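Local coordinates for protein porin (Rhodobacter blasticus, PDB 3PRN) that forms trimeric beta-barrel channels in the outer membrane through which small hydrophilic solutes, up to about 0.6 kDa, diffuse passively, at residues Ser112-Tyr117 / Asn191-Val196; Ile27-Arg32 / Met53-Gly58. The protein carries 1 engineered substitution. One frame throughout, in Å; residues are numbered along the deposited sequence.

Contact 1 (Ser112-Tyr117 / Asn191-Val196); sequences SSFFAY and NDIAFV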
loop_
_atom_site.group_PDB
_atom_site.type_symbol
_atom_site.label_atom_id
_atom_site.label_comp_id
_atom_site.label_asym_id
_atom_site.label_seq_id
_atom_site.Cartn_x
_atom_site.Cartn_y
_atom_site.Cartn_z
ATOM N N SER A 112 -4.315 -19.800 24.638
ATOM C CA SER A 112 -4.549 -18.607 25.477
ATOM C C SER A 112 -4.614 -17.384 24.570
ATOM O O SER A 112 -4.391 -17.496 23.345
ATOM C CB SER A 112 -3.437 -18.460 26.516
ATOM O OG SER A 112 -2.171 -18.596 25.899
ATOM N N SER A 113 -5.005 -16.262 25.093
ATOM C CA SER A 113 -5.106 -14.989 24.399
ATOM C C SER A 113 -3.957 -14.109 24.871
ATOM O O SER A 113 -3.732 -13.945 26.076
ATOM C CB SER A 113 -6.346 -14.199 24.874
ATOM O OG SER A 113 -7.517 -14.744 24.285
ATOM N N PHE A 114 -3.239 -13.541 23.949
ATOM C CA PHE A 114 -2.134 -12.651 24.305
ATOM C C PHE A 114 -1.846 -11.738 23.105
ATOM O O PHE A 114 -2.235 -12.094 21.985
ATOM C CB PHE A 114 -0.912 -13.475 24.698
ATOM C CG PHE A 114 -0.551 -14.523 23.659
ATOM C CD1 PHE A 114 0.328 -14.191 22.630
ATOM C CD2 PHE A 114 -1.097 -15.808 23.739
ATOM C CE1 PHE A 114 0.663 -15.144 21.668
ATOM C CE2 PHE A 114 -0.764 -16.762 22.773
ATOM C CZ PHE A 114 0.115 -16.430 21.736
ATOM N N PHE A 115 -1.230 -10.586 23.359
ATOM C CA PHE A 115 -0.887 -9.690 22.246
ATOM C C PHE A 115 0.292 -10.258 21.447
ATOM O O PHE A 115 1.180 -10.945 21.955
ATOM C CB PHE A 115 -0.500 -8.309 22.784
ATOM C CG PHE A 115 -1.666 -7.544 23.337
ATOM C CD1 PHE A 115 -2.884 -7.567 22.649
ATOM C CD2 PHE A 115 -1.531 -6.819 24.501
ATOM C CE1 PHE A 115 -3.966 -6.870 23.144
ATOM C CE2 PHE A 115 -2.623 -6.120 24.986
ATOM C CZ PHE A 115 -3.812 -6.131 24.317
ATOM N N ALA A 116 0.289 -9.891 20.158
ATOM C CA ALA A 116 1.429 -10.317 19.299
ATOM C C ALA A 116 1.520 -9.278 18.182
ATOM O O ALA A 116 0.542 -8.529 17.970
ATOM C CB ALA A 116 1.149 -11.711 18.737
ATOM N N TYR A 117 2.587 -9.303 17.394
ATOM C CA TYR A 117 2.651 -8.371 16.260
ATOM C C TYR A 117 1.370 -8.399 15.412
ATOM O O TYR A 117 0.932 -9.475 15.009
ATOM C CB TYR A 117 3.823 -8.820 15.365
ATOM C CG TYR A 117 4.098 -7.919 14.180
ATOM C CD1 TYR A 117 4.646 -6.667 14.333
ATOM C CD2 TYR A 117 3.775 -8.360 12.899
ATOM C CE1 TYR A 117 4.905 -5.845 13.218
ATOM C CE2 TYR A 117 4.041 -7.555 11.774
ATOM C CZ TYR A 117 4.606 -6.320 11.943
ATOM O OH TYR A 117 4.849 -5.518 10.836
ATOM N N ASN A 191 -5.409 -12.432 33.479
ATOM C CA ASN A 191 -5.153 -13.526 32.514
ATOM C C ASN A 191 -3.655 -13.752 32.527
ATOM O O ASN A 191 -2.952 -13.161 31.683
ATOM C CB ASN A 191 -5.672 -13.053 31.154
ATOM C CG ASN A 191 -5.524 -14.105 30.086
ATOM O OD1 ASN A 191 -5.584 -15.308 30.362
ATOM N ND2 ASN A 191 -5.305 -13.658 28.829
ATOM N N ASP A 192 -3.100 -14.460 33.495
ATOM C CA ASP A 192 -1.668 -14.625 33.594
ATOM C C ASP A 192 -1.269 -15.965 32.985
ATOM O O ASP A 192 -1.819 -17.025 33.339
ATOM C CB ASP A 192 -1.136 -14.460 35.015
ATOM C CG ASP A 192 -1.622 -13.191 35.678
ATOM O OD1 ASP A 192 -1.759 -12.125 35.048
ATOM O OD2 ASP A 192 -1.958 -13.249 36.908
ATOM N N ILE A 193 -0.378 -15.932 31.986
ATOM C CA ILE A 193 -0.098 -17.160 31.254
ATOM C C ILE A 193 1.360 -17.530 31.345
ATOM O O ILE A 193 2.202 -16.682 31.651
ATOM C CB ILE A 193 -0.595 -17.026 29.789
ATOM C CG1 ILE A 193 0.164 -15.892 29.046
ATOM C CG2 ILE A 193 -2.097 -16.801 29.804
ATOM C CD1 ILE A 193 -0.259 -15.814 27.569
ATOM N N ALA A 194 1.697 -18.794 31.117
ATOM C CA ALA A 194 3.104 -19.174 31.266
ATOM C C ALA A 194 3.403 -20.362 30.357
ATOM O O ALA A 194 2.509 -21.119 30.040
ATOM C CB ALA A 194 3.480 -19.560 32.690
ATOM N N PHE A 195 4.643 -20.504 30.008
ATOM C CA PHE A 195 5.112 -21.545 29.143
ATOM C C PHE A 195 6.466 -22.050 29.618
ATOM O O PHE A 195 7.355 -21.283 30.008
ATOM C CB PHE A 195 5.288 -20.964 27.716
ATOM C CG PHE A 195 6.254 -21.697 26.835
ATOM C CD1 PHE A 195 6.012 -23.025 26.471
ATOM C CD2 PHE A 195 7.336 -21.037 26.249
ATOM C CE1 PHE A 195 6.845 -23.691 25.587
ATOM C CE2 PHE A 195 8.201 -21.709 25.397
ATOM C CZ PHE A 195 7.944 -23.015 25.020
ATOM N N VAL A 196 6.654 -23.363 29.509
ATOM C CA VAL A 196 7.983 -23.911 29.764
ATOM C C VAL A 196 8.134 -25.030 28.728
ATOM O O VAL A 196 7.163 -25.774 28.547
ATOM C CB VAL A 196 8.106 -24.554 31.164
ATOM C CG1 VAL A 196 9.484 -25.173 31.258
ATOM C CG2 VAL A 196 7.944 -23.494 32.260
HETATM O O HOH W 1 -5.653 -16.900 27.960
#
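The long loop that a general porin folds into its barrel to narrow the pore runs here between strands 78-83 and 131-138, and it meets the barrel wall where Ser112, Ser113 and Phe114 touch Asn191, just before strand 193-200, and Ile193, its first residue. The patch is small, 171 Å² summed over both sides, and Ile193 gives the larger part of the wall's share. Its CD1, carried to the loop by an extended chi2 (176°), makes the apolar contact: it lies 3.8 Å from Phe114 CB and 3.9 Å from Phe114 CD2, meeting the ring obliquely while the two side chains cross at about a right angle. The other branch, Ile193 CG2, comes within 3.9 Å of Ser112 CB, so the isoleucine spans two loop residues. Phe89 of helix 88-91 also touches Ile193, and its ring meets that of Phe114 edge-to-face.

The polar half belongs to Asn191, whose CG stands anti to its backbone N (chi1 -178°), bringing the amide group within reach of Ser113. Its ND2 gives a weak hydrogen bond to Ser113 O, 3.2 Å long and bent to 125° at the hydrogen; Ala185 O is the stronger partner of that nitrogen. Leu217 N donates to Asn191 OD1, tying both ends of the amide to strand-connecting loops, which probably limits its rotation. The same OD1 serves the loop through a water: that molecule donates to Asn191 OD1 at 2.9 Å and accepts from Ser113 N at 3.0 Å.

Contact 2 (Ile27-Arg32 / Met53-Gly58); sequences ISSRLR and MQWDDG. With MG (magnesium ion), chain B.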
loop_
_atom_site.group_PDB
_atom_site.type_symbol
_atom_site.label_atom_id
_atom_site.label_comp_id
_atom_site.label_asym_id
_atom_site.label_seq_id
_atom_site.Cartn_x
_atom_site.Cartn_y
_atom_site.Cartn_z
ATOM N N ILE A 27 -9.759 -23.113 -1.538
ATOM C CA ILE A 27 -8.365 -22.756 -1.889
ATOM C C ILE A 27 -7.942 -21.617 -0.995
ATOM O O ILE A 27 -8.518 -20.499 -1.079
ATOM C CB ILE A 27 -8.188 -22.358 -3.349
ATOM C CG1 ILE A 27 -8.349 -23.687 -4.156
ATOM C CG2 ILE A 27 -6.834 -21.743 -3.675
ATOM C CD1 ILE A 27 -8.674 -23.397 -5.605
ATOM N N SER A 28 -7.052 -21.882 -0.059
ATOM C CA SER A 28 -6.638 -20.867 0.897
ATOM C C SER A 28 -5.259 -20.353 0.463
ATOM O O SER A 28 -4.350 -21.161 0.252
ATOM C CB SER A 28 -6.555 -21.455 2.309
ATOM O OG SER A 28 -5.986 -20.535 3.214
ATOM N N SER A 29 -5.096 -19.034 0.511
ATOM C CA SER A 29 -3.826 -18.469 0.046
ATOM C C SER A 29 -3.511 -17.173 0.759
ATOM O O SER A 29 -4.389 -16.561 1.377
ATOM C CB SER A 29 -3.921 -18.264 -1.479
ATOM O OG SER A 29 -4.966 -17.392 -1.776
ATOM N N ARG A 30 -2.229 -16.795 0.693
ATOM C CA ARG A 30 -1.801 -15.582 1.423
ATOM C C ARG A 30 -0.650 -14.935 0.638
ATOM O O ARG A 30 0.229 -15.639 0.148
ATOM C CB ARG A 30 -1.297 -15.976 2.814
ATOM C CG ARG A 30 -0.526 -14.835 3.523
ATOM C CD ARG A 30 -0.055 -15.221 4.900
ATOM N NE ARG A 30 -1.149 -15.441 5.824
ATOM C CZ ARG A 30 -0.970 -15.777 7.121
ATOM N NH1 ARG A 30 0.229 -15.921 7.649
ATOM N NH2 ARG A 30 -2.069 -15.956 7.838
ATOM N N LEU A 31 -0.655 -13.617 0.555
ATOM C CA LEU A 31 0.496 -12.907 0.005
ATOM C C LEU A 31 1.034 -11.996 1.126
ATOM O O LEU A 31 0.209 -11.220 1.691
ATOM C CB LEU A 31 0.134 -12.109 -1.228
ATOM C CG LEU A 31 1.208 -11.092 -1.675
ATOM C CD1 LEU A 31 2.459 -11.854 -2.074
ATOM C CD2 LEU A 31 0.695 -10.295 -2.859
ATOM N N ARG A 32 2.301 -12.108 1.499
ATOM C CA ARG A 32 2.847 -11.227 2.517
ATOM C C ARG A 32 4.039 -10.441 1.922
ATOM O O ARG A 32 4.994 -11.039 1.369
ATOM C CB ARG A 32 3.333 -12.008 3.774
ATOM C CG ARG A 32 4.027 -11.053 4.774
ATOM C CD ARG A 32 4.602 -11.899 5.953
ATOM N NE ARG A 32 3.500 -12.281 6.834
ATOM C CZ ARG A 32 3.602 -13.012 7.946
ATOM N NH1 ARG A 32 4.799 -13.459 8.376
ATOM N NH2 ARG A 32 2.498 -13.286 8.650
ATOM N N MET A 53 2.265 -5.536 4.356
ATOM C CA MET A 53 1.080 -5.548 3.510
ATOM C C MET A 53 0.784 -7.050 3.306
ATOM O O MET A 53 1.582 -7.795 2.769
ATOM C CB MET A 53 1.269 -4.887 2.135
ATOM C CG MET A 53 1.468 -3.351 2.352
ATOM S SD MET A 53 1.779 -2.591 0.687
ATOM C CE MET A 53 0.066 -2.484 0.173
ATOM N N GLN A 54 -0.298 -7.528 3.955
ATOM C CA GLN A 54 -0.647 -8.926 3.855
ATOM C C GLN A 54 -2.095 -9.092 3.403
ATOM O O GLN A 54 -2.954 -8.408 3.958
ATOM C CB GLN A 54 -0.491 -9.620 5.200
ATOM C CG GLN A 54 -0.748 -11.143 5.156
ATOM C CD GLN A 54 -0.442 -11.727 6.533
ATOM O OE1 GLN A 54 0.735 -11.599 6.957
ATOM N NE2 GLN A 54 -1.415 -12.318 7.205
ATOM N N TRP A 55 -2.293 -9.989 2.447
ATOM C CA TRP A 55 -3.619 -10.312 1.965
ATOM C C TRP A 55 -3.854 -11.816 2.238
ATOM O O TRP A 55 -2.954 -12.655 2.015
ATOM C CB TRP A 55 -3.707 -10.043 0.424
ATOM C CG TRP A 55 -5.051 -10.496 -0.122
ATOM C CD1 TRP A 55 -6.218 -9.777 -0.150
ATOM C CD2 TRP A 55 -5.341 -11.775 -0.715
ATOM N NE1 TRP A 55 -7.202 -10.521 -0.731
ATOM C CE2 TRP A 55 -6.715 -11.760 -1.072
ATOM C CE3 TRP A 55 -4.606 -12.941 -0.922
ATOM C CZ2 TRP A 55 -7.353 -12.870 -1.633
ATOM C CZ3 TRP A 55 -5.221 -14.043 -1.500
ATOM C CH2 TRP A 55 -6.620 -13.993 -1.854
ATOM N N ASP A 56 -5.042 -12.144 2.693
ATOM C CA ASP A 56 -5.502 -13.512 2.853
ATOM C C ASP A 56 -6.825 -13.727 2.109
ATOM O O ASP A 56 -7.641 -12.828 2.003
ATOM C CB ASP A 56 -5.714 -13.847 4.361
ATOM C CG ASP A 56 -4.349 -13.961 5.084
ATOM O OD1 ASP A 56 -3.814 -15.070 5.118
ATOM O OD2 ASP A 56 -3.873 -12.950 5.637
ATOM N N ASP A 57 -7.046 -14.943 1.615
ATOM C CA ASP A 57 -8.335 -15.240 0.969
ATOM C C ASP A 57 -9.435 -14.948 1.996
ATOM O O ASP A 57 -9.302 -15.191 3.208
ATOM C CB ASP A 57 -8.387 -16.684 0.440
ATOM C CG ASP A 57 -8.360 -17.644 1.611
ATOM O OD1 ASP A 57 -7.242 -17.956 2.087
ATOM O OD2 ASP A 57 -9.448 -18.037 2.094
ATOM N N GLY A 58 -10.519 -14.363 1.497
ATOM C CA GLY A 58 -11.649 -14.005 2.393
ATOM C C GLY A 58 -11.560 -12.585 2.923
ATOM O O GLY A 58 -12.558 -12.118 3.509
HETATM MG MG MG B . -6.854 -18.836 3.970
HETATM O O HOH W 2 -4.770 -17.476 4.200
HETATM O O HOH W 3 -7.742 -16.850 5.187
HETATM O O HOH W 4 -9.019 -19.540 4.294
#
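Ser28 OG and Asp57 OD1 both bind the magnesium ion, the latter at 2.1 Å, and three waters join them in the first shell. Ser28 OG is also hydrogen-bonded to Glu103 OE2. Asp57 OD1 also accepts from Ser29 N at 2.9 Å, a donor lying 40° out of the carboxylate plane, which helps fix the ligand oxygen. One metal-bound water donates to Asp56 OD1 at 2.7 Å. In the second shell, Asp56 OD1 takes Arg30 NE on its syn lone pair at 2.8 Å, in a salt bridge whose guanidinium and carboxylate planes stand 90° apart. Gln54 NE2 lies 3.4 Å above the centre of this guanidinium and donates to Asp56 OD2 at 3.0 Å, while Gln54 OE1 accepts both Arg32 NE (2.9 Å) and Arg32 NH2 from one face of its plane. An alanine in place of Gln54 would probably leave Arg32 without this acceptor and Asp56 OD2 with Lys120 but not the amide. Beneath these side chains, Leu31 and Trp55 form a hydrogen-bonded antiparallel pair. Strand 25-39 pairs along its other edge with strand 2-15, and Leu31 and Trp55 pack respectively on Ala49 and Ala69 of the second subunit.

Overall arrangement
Both contacts reach the same closed antiparallel sheet, but on opposite sides of the chain's centre, with their centres 25 Å apart and nearest atoms about 7 Å apart. Contact 2 lies within the wall and the loop that follows strand 46-56: neighbouring strands of one hairpin, bonded backbone to backbone, buried and backed by another subunit. Contact 1 instead joins the inward-folded loop to the wall across a partly buried patch roughly a third as large, and no other subunit touches its segments. The chemistry follows: methyl packing, a weak amide bond and one water in contact 1, against regular strand pairing, ion pairing and metal coordination in contact 2.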